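PDB 1KNV: Bse634I restriction endonuclease from Geobacillus stearothermophilus, which recognises a short specific DNA sequence and cuts the double-stranded DNA there by hydrolysing phosphodiester bonds, as a type II restriction endonuclease. Local coordinates for the interface of chains A and B and the interface of chains A and C. Numbering follows the deposited sequence. Chains: chain A/B/C, Bse634I restriction endonuclease.

Contact 1: the interface of chains A and B. Residues chain A 253, 269, 272; chain B 136-138.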
loop_
_atom_site.group_PDB
_atom_site.type_symbol
_atom_site.label_atom_id
_atom_site.label_comp_id
_atom_site.label_asym_id
_atom_site.label_seq_id
_atom_site.Cartn_x
_atom_site.Cartn_y
_atom_site.Cartn_z
ATOM N N GLN A 253 23.362 5.569 3.377
ATOM C CA GLN A 253 22.149 6.388 3.484
ATOM C C GLN A 253 21.077 5.786 2.602
ATOM O O GLN A 253 19.934 6.229 2.631
ATOM C CB GLN A 253 22.392 7.838 3.058
ATOM C CG GLN A 253 23.139 8.667 4.105
ATOM C CD GLN A 253 23.376 10.095 3.654
ATOM O OE1 GLN A 253 23.964 10.905 4.362
ATOM N NE2 GLN A 253 22.913 10.419 2.441
ATOM N N ARG A 269 16.278 4.792 6.116
ATOM C CA ARG A 269 17.490 4.135 5.655
ATOM C C ARG A 269 17.412 2.653 5.981
ATOM O O ARG A 269 16.664 2.240 6.871
ATOM C CB ARG A 269 18.706 4.699 6.372
ATOM C CG ARG A 269 18.833 6.177 6.306
ATOM C CD ARG A 269 20.148 6.584 6.918
ATOM N NE ARG A 269 20.344 8.023 6.842
ATOM C CZ ARG A 269 21.378 8.665 7.377
ATOM N NH1 ARG A 269 22.314 7.986 8.030
ATOM N NH2 ARG A 269 21.474 9.985 7.257
ATOM N N ASP A 272 20.034 2.809 9.963
ATOM C CA ASP A 272 19.741 4.104 10.556
ATOM C C ASP A 272 20.947 4.951 10.917
ATOM O O ASP A 272 20.876 6.177 10.882
ATOM C CB ASP A 272 18.849 3.913 11.774
ATOM C CG ASP A 272 17.481 3.420 11.396
ATOM O OD1 ASP A 272 16.659 4.224 10.904
ATOM O OD2 ASP A 272 17.231 2.215 11.561
ATOM N N GLN B 136 16.696 13.568 8.894
ATOM C CA GLN B 136 17.690 12.531 8.648
ATOM C C GLN B 136 17.607 12.203 7.157
ATOM O O GLN B 136 16.579 11.732 6.663
ATOM C CB GLN B 136 17.410 11.266 9.464
ATOM C CG GLN B 136 18.101 10.027 8.887
ATOM C CD GLN B 136 18.006 8.798 9.780
ATOM O OE1 GLN B 136 16.951 8.498 10.347
ATOM N NE2 GLN B 136 19.112 8.067 9.893
ATOM N N GLN B 137 18.692 12.464 6.443
ATOM C CA GLN B 137 18.738 12.216 5.014
ATOM C C GLN B 137 18.720 10.752 4.599
ATOM O O GLN B 137 19.498 9.937 5.098
ATOM C CB GLN B 137 19.981 12.855 4.412
ATOM C CG GLN B 137 19.995 14.356 4.445
ATOM C CD GLN B 137 20.692 14.914 3.230
ATOM O OE1 GLN B 137 21.768 14.441 2.844
ATOM N NE2 GLN B 137 20.084 15.921 2.612
ATOM N N VAL B 138 17.823 10.443 3.673
ATOM C CA VAL B 138 17.699 9.105 3.120
ATOM C C VAL B 138 18.110 9.318 1.669
ATOM O O VAL B 138 17.912 10.398 1.113
ATOM C CB VAL B 138 16.255 8.586 3.201
ATOM C CG1 VAL B 138 16.195 7.143 2.720
ATOM C CG2 VAL B 138 15.755 8.684 4.625
#

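Contact 2: the interface of chains A and C. Residues chain A 224-225, 228-230; chain C 263.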
loop_
_atom_site.group_PDB
_atom_site.type_symbol
_atom_site.label_atom_id
_atom_site.label_comp_id
_atom_site.label_asym_id
_atom_site.label_seq_id
_atom_site.Cartn_x
_atom_site.Cartn_y
_atom_site.Cartn_z
ATOM N N LYS A 224 4.255 -5.327 11.703
ATOM C CA LYS A 224 3.478 -4.147 12.082
ATOM C C LYS A 224 2.115 -4.231 11.416
ATOM O O LYS A 224 1.100 -3.929 12.035
ATOM C CB LYS A 224 4.165 -2.856 11.659
ATOM C CG LYS A 224 5.411 -2.559 12.432
ATOM C CD LYS A 224 6.057 -1.280 11.944
ATOM C CE LYS A 224 5.187 -0.090 12.259
ATOM N NZ LYS A 224 5.943 1.164 12.026
ATOM N N MET A 225 2.115 -4.655 10.151
ATOM C CA MET A 225 0.892 -4.814 9.375
ATOM C C MET A 225 -0.001 -5.862 10.034
ATOM O O MET A 225 -1.183 -5.634 10.271
ATOM C CB MET A 225 1.211 -5.280 7.942
ATOM C CG MET A 225 1.702 -4.213 6.958
ATOM S SD MET A 225 0.465 -2.923 6.508
ATOM C CE MET A 225 -0.668 -3.833 5.576
ATOM N N TRP A 228 -1.276 -4.724 13.245
ATOM C CA TRP A 228 -1.884 -3.420 13.074
ATOM C C TRP A 228 -1.377 -2.473 14.153
ATOM O O TRP A 228 -2.152 -1.875 14.893
ATOM C CB TRP A 228 -3.402 -3.513 13.143
ATOM C CG TRP A 228 -4.034 -2.278 12.613
ATOM C CD1 TRP A 228 -4.559 -1.232 13.331
ATOM C CD2 TRP A 228 -4.139 -1.918 11.238
ATOM N NE1 TRP A 228 -4.983 -0.242 12.478
ATOM C CE2 TRP A 228 -4.736 -0.638 11.183
ATOM C CE3 TRP A 228 -3.783 -2.557 10.038
ATOM C CZ2 TRP A 228 -4.989 0.022 9.978
ATOM C CZ3 TRP A 228 -4.034 -1.908 8.838
ATOM C CH2 TRP A 228 -4.632 -0.627 8.816
ATOM N N ASN A 229 -0.062 -2.336 14.231
ATOM C CA ASN A 229 0.539 -1.474 15.229
ATOM C C ASN A 229 1.499 -0.540 14.509
ATOM O O ASN A 229 2.674 -0.841 14.355
ATOM C CB ASN A 229 1.288 -2.327 16.249
ATOM C CG ASN A 229 1.787 -1.520 17.424
ATOM O OD1 ASN A 229 1.933 -0.296 17.336
ATOM N ND2 ASN A 229 2.068 -2.201 18.535
ATOM N N PRO A 230 1.003 0.621 14.064
ATOM C CA PRO A 230 1.810 1.611 13.347
ATOM C C PRO A 230 2.961 2.179 14.152
ATOM O O PRO A 230 3.973 2.593 13.597
ATOM C CB PRO A 230 0.790 2.685 13.003
ATOM C CG PRO A 230 -0.114 2.655 14.203
ATOM C CD PRO A 230 -0.328 1.172 14.381
ATOM N N VAL C 263 -1.731 -0.117 7.359
ATOM C CA VAL C 263 -1.343 0.368 8.676
ATOM C C VAL C 263 -0.564 1.681 8.647
ATOM O O VAL C 263 -0.520 2.394 9.644
ATOM C CB VAL C 263 -0.522 -0.719 9.465
ATOM C CG1 VAL C 263 0.879 -0.822 8.916
ATOM C CG2 VAL C 263 -0.481 -0.392 10.956
#

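Contact 1: the interface of chains A and B
A:Arg269 meets B:Gln136 tip to tip and takes hold of the backbone carbonyl of B:Gln137 in a polar, loop-to-loop patch of a two-fold symmetric interface between two copies of the enzyme; a twin with the chains exchanged repeats each bond, and the patch would help hold chains A and B together if the deposited tetramer is the working form. The grip on the carbonyl is side-on, with two nitrogens directed at one oxygen: A:Arg269 NE lies 2.7 Å from B:Gln137 O, and A:Arg269 NH2 lies 2.9 Å from B:Gln137 O. The NH2 bond arrives in the carbonyl plane on a lone pair, whereas NE is tilted 23° from that plane. Both bonds are bent at the hydrogen, and the oxygen sits somewhat out of the guanidinium plane, so the fork is slightly skewed, but two donors on one atom still limit rotation of the arginine tip. The positive charge would be expected to polarise this carbonyl.

An extended run from CG to NE carries the A:Arg269 group across, starting with CG beside the backbone N and anti to the carbonyl carbon (chi1 -53°). The two faces of the guanidinium are covered by different chains. A:Gln253 CG lies over the centre of one face, supporting the arginine from its own subunit. B:Gln136 NE2 stands over the opposite face toward the rim, its amide plane turned 54° from the guanidinium, and B:Gln136 CG reaches within 3.9 Å of A:Arg269 CZ. Chain B thus touches the arginine with a side chain over a face and a backbone oxygen gripped side-on by NE and NH2.

At B:Val138 the contact is lighter: its CA is 3.7 Å from the backbone oxygen of A:Gln253. The extended B:Gln136 side chain reaches past the arginine and donates from its amide NE2 to the backbone O of A:Asp272 at 2.8 Å, on a lone pair and nearly within the amide plane, though the bond is clearly bent at its hydrogen.

Contact 2: the interface of chains A and C
C:Val263 inserts into a pocket formed by A:Met225, A:Trp228 and A:Pro230, within a two-fold symmetric interface of the deposited tetramer. The burial is lopsided: the valine hides 123 Å² of its surface, while none of the chain A residues in the patch hides more than 18 Å².

The tight part is formed by sulfur and indole. With chi1 at 75°, the valine places CG1 between its backbone N and carbonyl carbon, and this methyl points at the thioether, 3.2 Å from A:Met225 SD; chi1 and the bend at chi2 (-67°) of the methionine place the sulfur there, while chi3 only directs CE. C:Val263 CA lies over the face of the six-membered ring of A:Trp228, 3.7 Å from the centroid, in a CH-pi contact. C:Val263 N is 3.3 Å from A:Trp228 CZ3, and its N-H also makes a weak hydrogen bond to the sulfur.

The other branch is held more loosely. CG2, anti to the valine N, sits over the rim of the indole and meets A:Pro230 at its N, 3.6 Å from C:Val263 CG2, and A:Asn229 hides a mere 1 Å². Behind this side, the side-chain amine NZ of A:Lys224 bonds the A:Pro230 backbone O at 2.9 Å from above the carbonyl plane, which probably steadies the loop. The pocket lies where helix 203-227 ends: A:Lys224 and A:Met225 belong to its last turn, and A:Trp228 to A:Pro230 form the loop leading toward strand 235-240.

The C-alpha centres of contact 1 and contact 2 are about 22 Å apart, and the two have no residue in common. They are nevertheless linked through sequence: the valine of contact 2 and the arginine and aspartate of contact 1 belong to the same stretch between 3-10 helix 257-259 and strand 273-276. Since every copy is alike, this one segment faces one neighbour near its start and a different neighbour near its end. The patch at contact 1 is polar and that at contact 2 largely apolar; each belongs to its own two-fold interface of the deposited tetramer, which may be the working assembly, though the structure alone does not show it.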